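PDB 2Z8F: galacto-N-biose/lacto-N-biose I transporter substrate-binding protein from Bifidobacterium longum, which binds galacto-N-biose and lacto-N-biose I, and also lacto-N-tetraose, probably delivering such sugars to an ABC transporter for uptake. Local coordinates for residues 174-179 with 229-234. Numbering follows the deposited sequence.
Sequences QPDEAG and PRWDPS. With GAL (beta-D-galactopyranose), chain C; NAG (2-acetamido-2-deoxy-beta-D-glucopyranose), chain B.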
loop_
_atom_site.group_PDB
_atom_site.type_symbol
_atom_site.label_atom_id
_atom_site.label_comp_id
_atom_site.label_asym_id
_atom_site.label_seq_id
_atom_site.Cartn_x
_atom_site.Cartn_y
_atom_site.Cartn_z
ATOM N N GLN A 174 2.384 -10.340 9.936
ATOM C CA GLN A 174 3.237 -9.159 9.965
ATOM C C GLN A 174 2.650 -8.124 10.923
ATOM O O GLN A 174 1.877 -7.235 10.514
ATOM C CB GLN A 174 3.378 -8.594 8.545
ATOM C CG GLN A 174 4.050 -9.566 7.591
ATOM C CD GLN A 174 4.086 -9.083 6.172
ATOM O OE1 GLN A 174 3.913 -7.898 5.910
ATOM N NE2 GLN A 174 4.313 -10.003 5.242
ATOM N N PRO A 175 3.042 -8.192 12.211
ATOM C CA PRO A 175 2.406 -7.286 13.156
ATOM C C PRO A 175 2.639 -5.806 12.872
ATOM O O PRO A 175 1.786 -4.992 13.215
ATOM C CB PRO A 175 3.008 -7.698 14.518
ATOM C CG PRO A 175 4.208 -8.482 14.200
ATOM C CD PRO A 175 4.064 -9.057 12.843
ATOM N N ASP A 176 3.780 -5.452 12.265
ATOM C CA ASP A 176 4.091 -4.063 11.903
ATOM C C ASP A 176 3.377 -3.580 10.624
ATOM O O ASP A 176 3.574 -2.443 10.192
ATOM C CB ASP A 176 5.610 -3.841 11.744
ATOM C CG ASP A 176 6.260 -4.761 10.705
ATOM O OD1 ASP A 176 5.677 -5.797 10.326
ATOM O OD2 ASP A 176 7.401 -4.462 10.256
ATOM N N GLU A 177 2.541 -4.451 10.048
ATOM C CA GLU A 177 1.766 -4.125 8.850
ATOM C C GLU A 177 0.306 -4.415 9.078
ATOM O O GLU A 177 -0.480 -4.379 8.126
ATOM C CB GLU A 177 2.270 -4.895 7.623
ATOM C CG GLU A 177 3.587 -4.273 7.070
ATOM C CD GLU A 177 3.351 -2.888 6.437
ATOM O OE1 GLU A 177 2.203 -2.594 6.012
ATOM O OE2 GLU A 177 4.313 -2.092 6.355
ATOM N N ALA A 178 -0.080 -4.692 10.323
ATOM C CA ALA A 178 -1.518 -5.005 10.559
ATOM C C ALA A 178 -2.430 -3.859 10.090
ATOM O O ALA A 178 -3.486 -4.094 9.468
ATOM C CB ALA A 178 -1.781 -5.310 12.039
ATOM N N GLY A 179 -2.043 -2.622 10.356
ATOM C CA GLY A 179 -2.889 -1.467 9.977
ATOM C C GLY A 179 -3.104 -1.265 8.475
ATOM O O GLY A 179 -4.033 -0.542 8.075
ATOM N N PRO A 229 8.504 -9.148 12.170
ATOM C CA PRO A 229 8.021 -7.894 11.590
ATOM C C PRO A 229 8.523 -7.763 10.150
ATOM O O PRO A 229 9.673 -8.122 9.864
ATOM C CB PRO A 229 8.646 -6.827 12.506
ATOM C CG PRO A 229 8.853 -7.557 13.804
ATOM C CD PRO A 229 9.298 -8.916 13.396
ATOM N N ARG A 230 7.664 -7.298 9.242
ATOM C CA ARG A 230 7.975 -7.276 7.801
ATOM C C ARG A 230 9.278 -6.538 7.489
ATOM O O ARG A 230 10.041 -6.922 6.586
ATOM C CB ARG A 230 6.816 -6.579 7.066
ATOM C CG ARG A 230 7.019 -6.348 5.566
ATOM C CD ARG A 230 7.203 -7.646 4.802
ATOM N NE ARG A 230 7.404 -7.420 3.379
ATOM C CZ ARG A 230 8.563 -7.110 2.817
ATOM N NH1 ARG A 230 9.663 -6.976 3.562
ATOM N NH2 ARG A 230 8.620 -6.933 1.511
ATOM N N TRP A 231 9.497 -5.465 8.230
ATOM C CA TRP A 231 10.589 -4.544 7.915
ATOM C C TRP A 231 11.842 -4.808 8.736
ATOM O O TRP A 231 12.826 -4.075 8.609
ATOM C CB TRP A 231 10.090 -3.086 7.948
ATOM C CG TRP A 231 8.882 -2.957 7.026
ATOM C CD1 TRP A 231 7.578 -2.819 7.404
ATOM C CD2 TRP A 231 8.879 -3.069 5.588
ATOM N NE1 TRP A 231 6.762 -2.826 6.292
ATOM C CE2 TRP A 231 7.532 -2.970 5.165
ATOM C CE3 TRP A 231 9.880 -3.247 4.622
ATOM C CZ2 TRP A 231 7.156 -3.039 3.814
ATOM C CZ3 TRP A 231 9.515 -3.305 3.277
ATOM C CH2 TRP A 231 8.158 -3.200 2.887
ATOM N N ASP A 232 11.813 -5.874 9.534
ATOM C CA ASP A 232 12.990 -6.333 10.299
ATOM C C ASP A 232 13.896 -7.269 9.496
ATOM O O ASP A 232 13.426 -8.031 8.656
ATOM C CB ASP A 232 12.537 -7.034 11.584
ATOM C CG ASP A 232 12.180 -6.056 12.684
ATOM O OD1 ASP A 232 12.277 -4.822 12.459
ATOM O OD2 ASP A 232 11.806 -6.517 13.786
ATOM N N PRO A 233 15.224 -7.238 9.765
ATOM C CA PRO A 233 16.129 -8.186 9.116
ATOM C C PRO A 233 15.739 -9.661 9.267
ATOM O O PRO A 233 16.083 -10.477 8.410
ATOM C CB PRO A 233 17.483 -7.912 9.815
ATOM C CG PRO A 233 17.369 -6.496 10.275
ATOM C CD PRO A 233 15.935 -6.281 10.632
ATOM N N SER A 234 15.038 -9.999 10.351
ATOM C CA SER A 234 14.549 -11.363 10.565
ATOM C C SER A 234 13.567 -11.791 9.452
ATOM O O SER A 234 13.531 -12.961 9.061
ATOM C CB SER A 234 13.910 -11.497 11.945
ATOM O OG SER A 234 12.823 -10.598 12.102
HETATM C C1 GAL C . 4.086 1.451 9.710
HETATM C C2 GAL C . 3.964 1.929 8.254
HETATM C C3 GAL C . 4.680 1.030 7.255
HETATM C C4 GAL C . 6.106 0.718 7.722
HETATM C C5 GAL C . 6.073 0.213 9.168
HETATM C C6 GAL C . 7.470 -0.019 9.739
HETATM O O2 GAL C . 2.594 2.000 7.951
HETATM O O3 GAL C . 4.593 1.766 6.032
HETATM O O4 GAL C . 6.801 1.938 7.692
HETATM O O5 GAL C . 5.436 1.158 9.992
HETATM O O6 GAL C . 7.306 -0.477 11.085
HETATM C C1 NAG B . 5.031 1.092 4.844
HETATM C C2 NAG B . 4.382 1.821 3.667
HETATM C C3 NAG B . 4.946 1.434 2.292
HETATM C C4 NAG B . 6.501 1.438 2.341
HETATM C C5 NAG B . 6.932 0.561 3.522
HETATM C C6 NAG B . 8.452 0.371 3.567
HETATM C C7 NAG B . 2.095 2.582 3.734
HETATM C C8 NAG B . 0.642 2.192 3.761
HETATM N N2 NAG B . 2.931 1.560 3.718
HETATM O O3 NAG B . 4.367 2.421 1.450
HETATM O O4 NAG B . 6.995 0.873 1.152
HETATM O O5 NAG B . 6.443 1.166 4.707
HETATM O O6 NAG B . 9.048 1.616 3.831
HETATM O O7 NAG B . 2.400 3.775 3.699
#
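Asp176 grips the type I beta turn Pro229–Asp232 through two successive backbone amides, at the sugar site of this periplasmic-binding-protein-like fold. Its CG sits between the backbone N and the carbonyl carbon (chi1 57°), and the carboxylate meets the turn with both oxygens: OD1 accepts Arg230 N at 2.7 Å, and OD2 takes Trp231 N on its syn lone pair at 3.1 Å. The buried side is tightly packed: the Gln174 and Arg230 side chains run alongside each other, and Gln174 OE1 lies 3.4 Å from Arg230 CB. Their polar ends are held elsewhere, Gln174 NE2 by Ser172 and Arg230 NE by a salt bridge to Glu253. Looser packing lies at the partly exposed Pro229, which crosses Asp176 at about a right angle; the buried Pro175 brings its CD no nearer than 4.3 Å to Pro229 CA. Toward the glycan, Trp231 is sandwiched, with Arg230 CG over one face and NAG C6 over the other, both offset toward the rim. Glu177, whose OE1 is bonded to Asn180, further limits the rotation of this ring. Trp231 NE1 donates almost within its ring plane to the anti side of Glu177 OE2, at 2.6 Å and 161°.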